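Local coordinates for large exoprotein involved in heme utilization or adhesion (Yersinia kristensenii ATCC 33638, PDB 5E3E) that probably acts as an RNA-cleaving toxin of contact-dependent growth inhibition, a bacterial member of the RNase A superfamily held in complex with its CdiI immunity protein, at residues B[2-5]-B[6-9]; B[14-17]-B[18-21]; B[37-40]-B[41-45]; B[46-49]-B[50-53]. All coordinates share one frame; numbering follows the deposited sequence.

Interaction 1: residues B[2-5]-B[6-9]; sequences GHLI and DRHV
Asp6 N donates to His3 O over 2.9 Å, and the same step of three residues is repeated twice, Arg7 N to Leu4 O and His8 N to Ile5 O. Such i to i+3 bonds in a row define the 3-10 turn that Leu4 to Arg7 form, here in the N-terminal stretch ahead of helix 13-19 of an RNase A-like domain. The turn and the residue after it give the immunity protein two polar side chains: Arg7 NE makes a salt bridge to Asp21 of the CdiI chain, and His8 NE2 a hydrogen bond to the same carboxylate, while His8 ND1 is taken by Ser29 O. Leu4 adds an apolar contact, packing on Leu25 of the CdiI chain. The His8 ring, just past the turn, brings its CD2 to 3.5 Å from Leu4 O, with Ile5 O near the ring plane at the edge. Leu4 and Arg7 run side by side, Leu4 CD2 lying 3.6 Å from Arg7 CD, before the arginine chain bends at chi3 (37°). Asp6 OD2 sits 3.7 Å from His3 CB, and Ile5 CG2 comes within 3.8 Å of Asp6 OD1.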
loop_
_atom_site.group_PDB
_atom_site.type_symbol
_atom_site.label_atom_id
_atom_site.label_comp_id
_atom_site.label_asym_id
_atom_site.label_seq_id
_atom_site.Cartn_x
_atom_site.Cartn_y
_atom_site.Cartn_z
ATOM N N GLY B 2 8.050 14.749 -8.577
ATOM C CA GLY B 2 7.336 15.445 -7.498
ATOM C C GLY B 2 7.392 14.682 -6.183
ATOM O O GLY B 2 8.051 13.662 -6.084
ATOM N N HIS B 3 6.698 15.189 -5.168
ATOM C CA HIS B 3 6.545 14.464 -3.892
ATOM C C HIS B 3 5.151 13.859 -3.872
ATOM O O HIS B 3 4.155 14.606 -3.834
ATOM C CB HIS B 3 6.730 15.414 -2.706
ATOM C CG HIS B 3 8.082 16.063 -2.684
ATOM N ND1 HIS B 3 9.251 15.336 -2.585
ATOM C CD2 HIS B 3 8.455 17.365 -2.769
ATOM C CE1 HIS B 3 10.287 16.163 -2.621
ATOM N NE2 HIS B 3 9.829 17.397 -2.715
ATOM N N LEU B 4 5.079 12.526 -3.930
ATOM C CA LEU B 4 3.792 11.870 -4.161
ATOM C C LEU B 4 2.792 12.046 -3.033
ATOM O O LEU B 4 1.587 11.960 -3.261
ATOM C CB LEU B 4 3.944 10.392 -4.488
ATOM C CG LEU B 4 4.723 10.134 -5.801
ATOM C CD1 LEU B 4 4.878 8.663 -6.031
ATOM C CD2 LEU B 4 4.092 10.771 -7.018
ATOM N N ILE B 5 3.257 12.340 -1.845
ATOM C CA ILE B 5 2.314 12.635 -0.763
ATOM C C ILE B 5 1.389 13.786 -1.177
ATOM O O ILE B 5 0.264 13.868 -0.715
ATOM C CB ILE B 5 3.023 12.950 0.573
ATOM C CG1 ILE B 5 2.051 12.935 1.757
ATOM C CG2 ILE B 5 3.776 14.276 0.520
ATOM C CD1 ILE B 5 2.695 12.476 3.029
ATOM N N ASP B 6 1.851 14.660 -2.080
ATOM C CA ASP B 6 1.031 15.812 -2.465
ATOM C C ASP B 6 -0.188 15.426 -3.276
ATOM O O ASP B 6 -1.153 16.231 -3.382
ATOM C CB ASP B 6 1.874 16.866 -3.206
ATOM C CG ASP B 6 2.957 17.477 -2.318
ATOM O OD1 ASP B 6 2.770 17.523 -1.082
ATOM O OD2 ASP B 6 4.011 17.910 -2.841
ATOM N N ARG B 7 -0.183 14.208 -3.825
ATOM C CA ARG B 7 -1.382 13.645 -4.482
ATOM C C ARG B 7 -2.489 13.332 -3.443
ATOM O O ARG B 7 -3.623 12.984 -3.821
ATOM C CB ARG B 7 -1.025 12.355 -5.233
ATOM C CG ARG B 7 -0.107 12.624 -6.403
ATOM C CD ARG B 7 0.538 11.376 -6.950
ATOM N NE ARG B 7 -0.344 10.234 -6.921
ATOM C CZ ARG B 7 -1.440 10.067 -7.668
ATOM N NH1 ARG B 7 -1.819 10.990 -8.524
ATOM N NH2 ARG B 7 -2.162 8.954 -7.522
ATOM N N HIS B 8 -2.157 13.466 -2.167
ATOM C CA HIS B 8 -3.033 13.065 -1.030
ATOM C C HIS B 8 -3.114 14.163 0.015
ATOM O O HIS B 8 -3.292 13.889 1.218
ATOM C CB HIS B 8 -2.533 11.771 -0.403
ATOM C CG HIS B 8 -2.324 10.695 -1.408
ATOM N ND1 HIS B 8 -3.352 9.938 -1.904
ATOM C CD2 HIS B 8 -1.210 10.294 -2.071
ATOM C CE1 HIS B 8 -2.882 9.093 -2.806
ATOM N NE2 HIS B 8 -1.591 9.313 -2.948
ATOM N N VAL B 9 -2.963 15.408 -0.425
ATOM C CA VAL B 9 -3.183 16.575 0.461
ATOM C C VAL B 9 -4.184 17.554 -0.158
ATOM O O VAL B 9 -3.968 18.100 -1.259
ATOM C CB VAL B 9 -1.888 17.344 0.826
ATOM C CG1 VAL B 9 -2.201 18.491 1.788
ATOM C CG2 VAL B 9 -0.849 16.432 1.455
#

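Interaction 2: residues B[14-17]-B[18-21]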
loop_
_atom_site.group_PDB
_atom_site.type_symbol
_atom_site.label_atom_id
_atom_site.label_comp_id
_atom_site.label_asym_id
_atom_site.label_seq_id
_atom_site.Cartn_x
_atom_site.Cartn_y
_atom_site.Cartn_z
ATOM N N ALA B 14 -14.318 15.490 -5.834
ATOM C CA ALA B 14 -14.390 15.244 -7.256
ATOM C C ALA B 14 -13.163 14.479 -7.724
ATOM O O ALA B 14 -13.285 13.550 -8.481
ATOM C CB ALA B 14 -14.504 16.541 -8.042
ATOM N N GLU B 15 -12.006 14.938 -7.298
ATOM C CA GLU B 15 -10.709 14.340 -7.693
ATOM C C GLU B 15 -10.604 12.924 -7.200
ATOM O O GLU B 15 -10.275 12.025 -7.978
ATOM C CB GLU B 15 -9.541 15.186 -7.195
ATOM C CG GLU B 15 -9.449 16.511 -7.944
ATOM C CD GLU B 15 -8.495 17.582 -7.362
ATOM O OE1 GLU B 15 -8.378 17.775 -6.110
ATOM O OE2 GLU B 15 -7.881 18.288 -8.240
ATOM N N LEU B 16 -10.932 12.698 -5.929
ATOM C CA LEU B 16 -10.834 11.342 -5.361
ATOM C C LEU B 16 -11.825 10.390 -6.015
ATOM O O LEU B 16 -11.466 9.258 -6.369
ATOM C CB LEU B 16 -11.022 11.369 -3.844
ATOM C CG LEU B 16 -10.007 12.244 -3.102
ATOM C CD1 LEU B 16 -10.350 12.112 -1.648
ATOM C CD2 LEU B 16 -8.576 11.800 -3.351
ATOM N N LEU B 17 -13.038 10.875 -6.273
ATOM C CA LEU B 17 -14.064 10.066 -6.896
ATOM C C LEU B 17 -13.708 9.698 -8.313
ATOM O O LEU B 17 -14.032 8.610 -8.781
ATOM C CB LEU B 17 -15.460 10.721 -6.792
ATOM C CG LEU B 17 -16.100 10.651 -5.397
ATOM C CD1 LEU B 17 -17.298 11.597 -5.279
ATOM C CD2 LEU B 17 -16.521 9.243 -5.056
ATOM N N ASN B 18 -13.023 10.587 -9.017
ATOM C CA ASN B 18 -12.551 10.247 -10.331
ATOM C C ASN B 18 -11.526 9.090 -10.318
ATOM O O ASN B 18 -11.549 8.228 -11.175
ATOM C CB ASN B 18 -11.955 11.500 -10.974
ATOM C CG ASN B 18 -11.599 11.282 -12.430
ATOM O OD1 ASN B 18 -10.430 11.192 -12.779
ATOM N ND2 ASN B 18 -12.598 11.051 -13.243
ATOM N N ARG B 19 -10.641 9.067 -9.336
ATOM C CA ARG B 19 -9.650 7.983 -9.242
ATOM C C ARG B 19 -10.296 6.618 -9.036
ATOM O O ARG B 19 -9.802 5.604 -9.557
ATOM C CB ARG B 19 -8.691 8.250 -8.108
ATOM C CG ARG B 19 -7.839 9.484 -8.292
ATOM C CD ARG B 19 -7.025 9.716 -7.044
ATOM N NE ARG B 19 -6.259 10.943 -7.170
ATOM C CZ ARG B 19 -5.474 11.466 -6.233
ATOM N NH1 ARG B 19 -5.283 10.874 -5.068
ATOM N NH2 ARG B 19 -4.856 12.603 -6.483
ATOM N N VAL B 20 -11.401 6.560 -8.296
ATOM C CA VAL B 20 -12.053 5.278 -8.038
ATOM C C VAL B 20 -13.095 4.887 -9.082
ATOM O O VAL B 20 -13.774 3.879 -8.912
ATOM C CB VAL B 20 -12.677 5.175 -6.645
ATOM C CG1 VAL B 20 -11.600 5.277 -5.596
ATOM C CG2 VAL B 20 -13.779 6.202 -6.427
ATOM N N SER B 21 -13.281 5.675 -10.132
ATOM C CA SER B 21 -14.219 5.260 -11.188
ATOM C C SER B 21 -13.435 5.025 -12.456
ATOM O O SER B 21 -13.229 3.880 -12.868
ATOM C CB SER B 21 -15.337 6.291 -11.348
ATOM O OG SER B 21 -14.805 7.581 -11.488
HETATM O O HOH W 1 -7.601 12.882 -9.540
#
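Arg19 leaves the helix with CG beside its own backbone N (chi1 -64°) and then runs extended as far as NE, which carries the guanidinium back along the helix to Leu16. There Leu16 CD2 lies over one face of the guanidinium, 3.8 Å from Arg19 NH1. The aliphatic part of the arginine passes Glu15 O, with CG at 3.5 Å, and a water spans the remaining gap, donating to Glu15 O and weakly accepting from Arg19 NE. Ser21 OG, turned by a chi1 of 51° to lie between its own N and carbonyl carbon, reaches back and donates to Leu17 O at 3.0 Å. The backbone bonds lengthen along the segment: Asn18 N to Ala14 O is a regular bond of 3.0 Å, Arg19 N to Glu15 O stretches to 3.3 Å, and Val20 N makes weak bonds to Leu16 O and Leu17 O. Leu17 CD2 and Val20 CG2 pack loosely at 4.3 Å. Arg19 NH2 also donates to Arg7 O, joining the helix to the N-terminal turn. Leu16, Leu17 and Val20 pack on Val78 of strand 75-79, while Leu16 also meets Ser30 and Val20 meets Ala28, so helix 13-19 lies against both strands 75-79 and 27-31.

Interaction 3: residues B[37-40]-B[41-45]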
loop_
_atom_site.group_PDB
_atom_site.type_symbol
_atom_site.label_atom_id
_atom_site.label_comp_id
_atom_site.label_asym_id
_atom_site.label_seq_id
_atom_site.Cartn_x
_atom_site.Cartn_y
_atom_site.Cartn_z
ATOM N N ALA B 37 -1.195 16.871 7.217
ATOM C CA ALA B 37 -0.305 15.885 6.605
ATOM C C ALA B 37 1.043 15.919 7.281
ATOM O O ALA B 37 1.653 14.874 7.527
ATOM C CB ALA B 37 -0.149 16.156 5.142
ATOM N N GLU B 38 1.532 17.126 7.546
ATOM C CA GLU B 38 2.832 17.282 8.189
ATOM C C GLU B 38 2.811 16.745 9.621
ATOM O O GLU B 38 3.750 16.072 10.045
ATOM C CB GLU B 38 3.294 18.745 8.133
ATOM C CG GLU B 38 3.877 19.122 6.768
ATOM C CD GLU B 38 4.254 20.592 6.625
ATOM O OE1 GLU B 38 4.407 21.311 7.643
ATOM O OE2 GLU B 38 4.401 21.039 5.472
ATOM N N ALA B 39 1.757 17.057 10.363
ATOM C CA ALA B 39 1.630 16.625 11.763
ATOM C C ALA B 39 1.565 15.106 11.871
ATOM O O ALA B 39 2.218 14.513 12.722
ATOM C CB ALA B 39 0.388 17.261 12.434
ATOM N N VAL B 40 0.771 14.481 11.007
ATOM C CA VAL B 40 0.636 13.037 10.969
ATOM C C VAL B 40 1.951 12.383 10.569
ATOM O O VAL B 40 2.372 11.419 11.208
ATOM C CB VAL B 40 -0.489 12.613 9.999
ATOM C CG1 VAL B 40 -0.474 11.114 9.735
ATOM C CG2 VAL B 40 -1.856 13.031 10.569
ATOM N N THR B 41 2.599 12.905 9.530
ATOM C CA THR B 41 3.874 12.366 9.089
ATOM C C THR B 41 4.886 12.371 10.222
ATOM O O THR B 41 5.531 11.336 10.492
ATOM C CB THR B 41 4.463 13.148 7.891
ATOM O OG1 THR B 41 3.603 13.018 6.753
ATOM C CG2 THR B 41 5.833 12.617 7.543
ATOM N N SER B 42 5.013 13.517 10.908
ATOM C CA SER B 42 5.955 13.607 12.042
ATOM C C SER B 42 5.608 12.653 13.176
ATOM O O SER B 42 6.491 11.999 13.693
ATOM C CB SER B 42 6.052 15.027 12.599
ATOM O OG SER B 42 6.390 15.932 11.561
ATOM N N LYS B 43 4.340 12.565 13.566
ATOM C CA LYS B 43 3.939 11.643 14.649
ATOM C C LYS B 43 4.189 10.166 14.281
ATOM O O LYS B 43 4.635 9.367 15.107
ATOM C CB LYS B 43 2.477 11.847 15.038
ATOM C CG LYS B 43 2.218 13.181 15.736
ATOM C CD LYS B 43 0.771 13.317 16.159
ATOM C CE LYS B 43 -0.134 13.589 14.974
ATOM N NZ LYS B 43 -1.475 14.066 15.390
ATOM N N ALA B 44 3.908 9.806 13.039
ATOM C CA ALA B 44 4.113 8.441 12.578
ATOM C C ALA B 44 5.595 8.094 12.580
ATOM O O ALA B 44 5.978 7.001 12.980
ATOM C CB ALA B 44 3.532 8.255 11.177
ATOM N N ILE B 45 6.443 9.007 12.134
ATOM C CA ILE B 45 7.889 8.733 12.163
ATOM C C ILE B 45 8.388 8.589 13.617
ATOM O O ILE B 45 9.125 7.639 13.958
ATOM C CB ILE B 45 8.683 9.823 11.426
ATOM C CG1 ILE B 45 8.487 9.693 9.909
ATOM C CG2 ILE B 45 10.174 9.745 11.798
ATOM C CD1 ILE B 45 8.784 10.972 9.152
HETATM O O HOH W 2 6.256 16.640 8.937
#
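Two bonds from Thr41 grip Ala37 O: the hydroxyl OG1 donates to it at 2.8 Å and the backbone N at 3.0 Å, from opposite faces of the carbonyl plane. The hydroxyl can fold back like this because OG1 lies beside the threonine's own N (chi1 -64°), with CG2 anti to that N. Ser42 OG lies 3.0 Å from Glu38 O, and a water sits by both, donating to Glu38 O and 2.7 Å from Ser42 OG. The main-chain bonds are those of a regular alpha helix, i to i+4, and fairly straight: Ser42 N to Glu38 O, Lys43 N to Ala39 O, and Ala44 N to Val40 O. This is the middle of helix 34-47, an amphipathic helix packed on the curved antiparallel sheet of the RNase A-like domain. Val40 and Ala44 turn to Tyr68 of strand 63-68, while Thr41 and Ala44 meet Ile93 of strand 86-97. On packing within the helix, the Lys43 chain bends at chi3 (-74°) and lays CE 3.4 Å from Ala39 O; its NZ is hydrogen-bonded to Tyr68 OH. Ala44 CB rests 3.4 Å from Val40 O.

Interaction 4: residues B[46-49]-B[50-53]; sequences DSNQ and AKID
The Gln49 amide and the Asp53 carboxylate are the flat groups that meet here, their planes 52° apart. Gln49 NE2 donates to Asp53 OD1 at 3.1 Å with an N-H...O angle of 158°; the acceptor lies in the amide plane of the glutamine, whereas the donor comes from above the carboxylate plane. Gln49 gets there by a bend at chi2 (60°), which swings NE2 forward along the helix to Asp53; its NE2 also lies 4.0 Å from Ile52 CG2. A third flat group, the Asn48 amide, runs alongside Lys51, which stretches out fully beyond CG. Asn48 OD1 is 3.8 Å from Lys51 CD, and a water closes the gap between their ends, donating to Asn48 OD1 and accepting from Lys51 NZ. The other end of that amide, ND2, donates to Ala44 O and Asp67 O, and Lys51 NZ donates to Glu65 O, so both side chains are tied to strand 63-68.

Asn48 holds the N-cap position of helix 49-58, at the junction with helix 34-47, so this is the kink between two consecutive helices; its side chain makes no capping bond and instead reaches back to the earlier helix and across to the strand. The new helix starts on backbone bonds: Ile52 N to Asn48 O and Asp53 N to Gln49 O, both 2.9 Å. Ile52 lies along the Asn48 carbonyl, its CG1 3.4 Å from Asn48 O, and with Lys51 it packs on Leu64 of strand 63-68.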
loop_
_atom_site.group_PDB
_atom_site.type_symbol
_atom_site.label_atom_id
_atom_site.label_comp_id
_atom_site.label_asym_id
_atom_site.label_seq_id
_atom_site.Cartn_x
_atom_site.Cartn_y
_atom_site.Cartn_z
ATOM N N ASP B 46 7.972 9.510 14.469
ATOM C CA ASP B 46 8.415 9.514 15.858
ATOM C C ASP B 46 7.933 8.290 16.621
ATOM O O ASP B 46 8.691 7.696 17.398
ATOM C CB ASP B 46 7.971 10.787 16.580
ATOM C CG ASP B 46 8.729 12.026 16.103
ATOM O OD1 ASP B 46 9.826 11.890 15.510
ATOM O OD2 ASP B 46 8.229 13.139 16.322
ATOM N N SER B 47 6.695 7.878 16.401
ATOM C CA SER B 47 6.201 6.680 17.075
ATOM C C SER B 47 6.713 5.354 16.478
ATOM O O SER B 47 6.476 4.294 17.064
ATOM C CB SER B 47 4.677 6.704 17.178
ATOM O OG SER B 47 4.067 6.355 15.968
ATOM N N ASN B 48 7.418 5.402 15.342
ATOM C CA ASN B 48 7.977 4.191 14.706
ATOM C C ASN B 48 9.489 4.233 14.584
ATOM O O ASN B 48 10.072 3.535 13.751
ATOM C CB ASN B 48 7.382 4.007 13.313
ATOM C CG ASN B 48 5.953 3.527 13.357
ATOM O OD1 ASN B 48 5.685 2.329 13.508
ATOM N ND2 ASN B 48 5.025 4.451 13.218
ATOM N N GLN B 49 10.132 5.043 15.405
ATOM C CA GLN B 49 11.546 5.331 15.200
ATOM C C GLN B 49 12.400 4.094 15.414
ATOM O O GLN B 49 13.420 3.927 14.740
ATOM C CB GLN B 49 12.015 6.469 16.115
ATOM C CG GLN B 49 13.384 7.023 15.743
ATOM C CD GLN B 49 13.414 7.582 14.336
ATOM O OE1 GLN B 49 12.600 8.431 13.979
ATOM N NE2 GLN B 49 14.340 7.088 13.519
ATOM N N ALA B 50 11.972 3.221 16.326
ATOM C CA ALA B 50 12.662 1.945 16.566
ATOM C C ALA B 50 12.631 1.031 15.344
ATOM O O ALA B 50 13.651 0.445 14.964
ATOM C CB ALA B 50 12.047 1.233 17.773
ATOM N N LYS B 51 11.447 0.901 14.756
ATOM C CA LYS B 51 11.228 0.180 13.503
ATOM C C LYS B 51 12.041 0.775 12.309
ATOM O O LYS B 51 12.601 0.034 11.489
ATOM C CB LYS B 51 9.731 0.224 13.215
ATOM C CG LYS B 51 9.199 -0.689 12.155
ATOM C CD LYS B 51 7.700 -0.501 12.043
ATOM C CE LYS B 51 7.156 -1.202 10.819
ATOM N NZ LYS B 51 5.681 -0.995 10.729
ATOM N N ILE B 52 12.112 2.099 12.214
ATOM C CA ILE B 52 12.898 2.747 11.164
ATOM C C ILE B 52 14.400 2.455 11.371
ATOM O O ILE B 52 15.142 2.184 10.409
ATOM C CB ILE B 52 12.679 4.272 11.154
ATOM C CG1 ILE B 52 11.244 4.603 10.717
ATOM C CG2 ILE B 52 13.670 4.962 10.226
ATOM C CD1 ILE B 52 10.822 6.021 11.051
ATOM N N ASP B 53 14.829 2.539 12.625
ATOM C CA ASP B 53 16.250 2.338 12.970
ATOM C C ASP B 53 16.691 0.924 12.639
ATOM O O ASP B 53 17.751 0.745 12.064
ATOM C CB ASP B 53 16.523 2.669 14.453
ATOM C CG ASP B 53 16.550 4.178 14.736
ATOM O OD1 ASP B 53 16.608 5.003 13.782
ATOM O OD2 ASP B 53 16.525 4.542 15.941
HETATM O O HOH W 3 3.694 1.016 11.905
#

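All four contacts are local, but they differ with their place in the fold. Interactions 1 and 4 are surface contacts; interactions 2 and 3 are partly buried. Interaction 1 alone touches the immunity protein, and it adjoins interaction 2 through the backbone of its turn, and interaction 3 through Val9 on Ala37 and Ile5 on Thr41. Interactions 3 and 4 share helix 34-47 and meet where Ile45 O touches Ile52 CD1, while interaction 2 lies on the other side of the chain's centre, about 33 Å from interaction 4 between centres. Hydroxyl-to-carbonyl bonds mark interactions 2 and 3, a side-chain amide-carboxylate bond interaction 4, and 3-10 backbone bonds interaction 1.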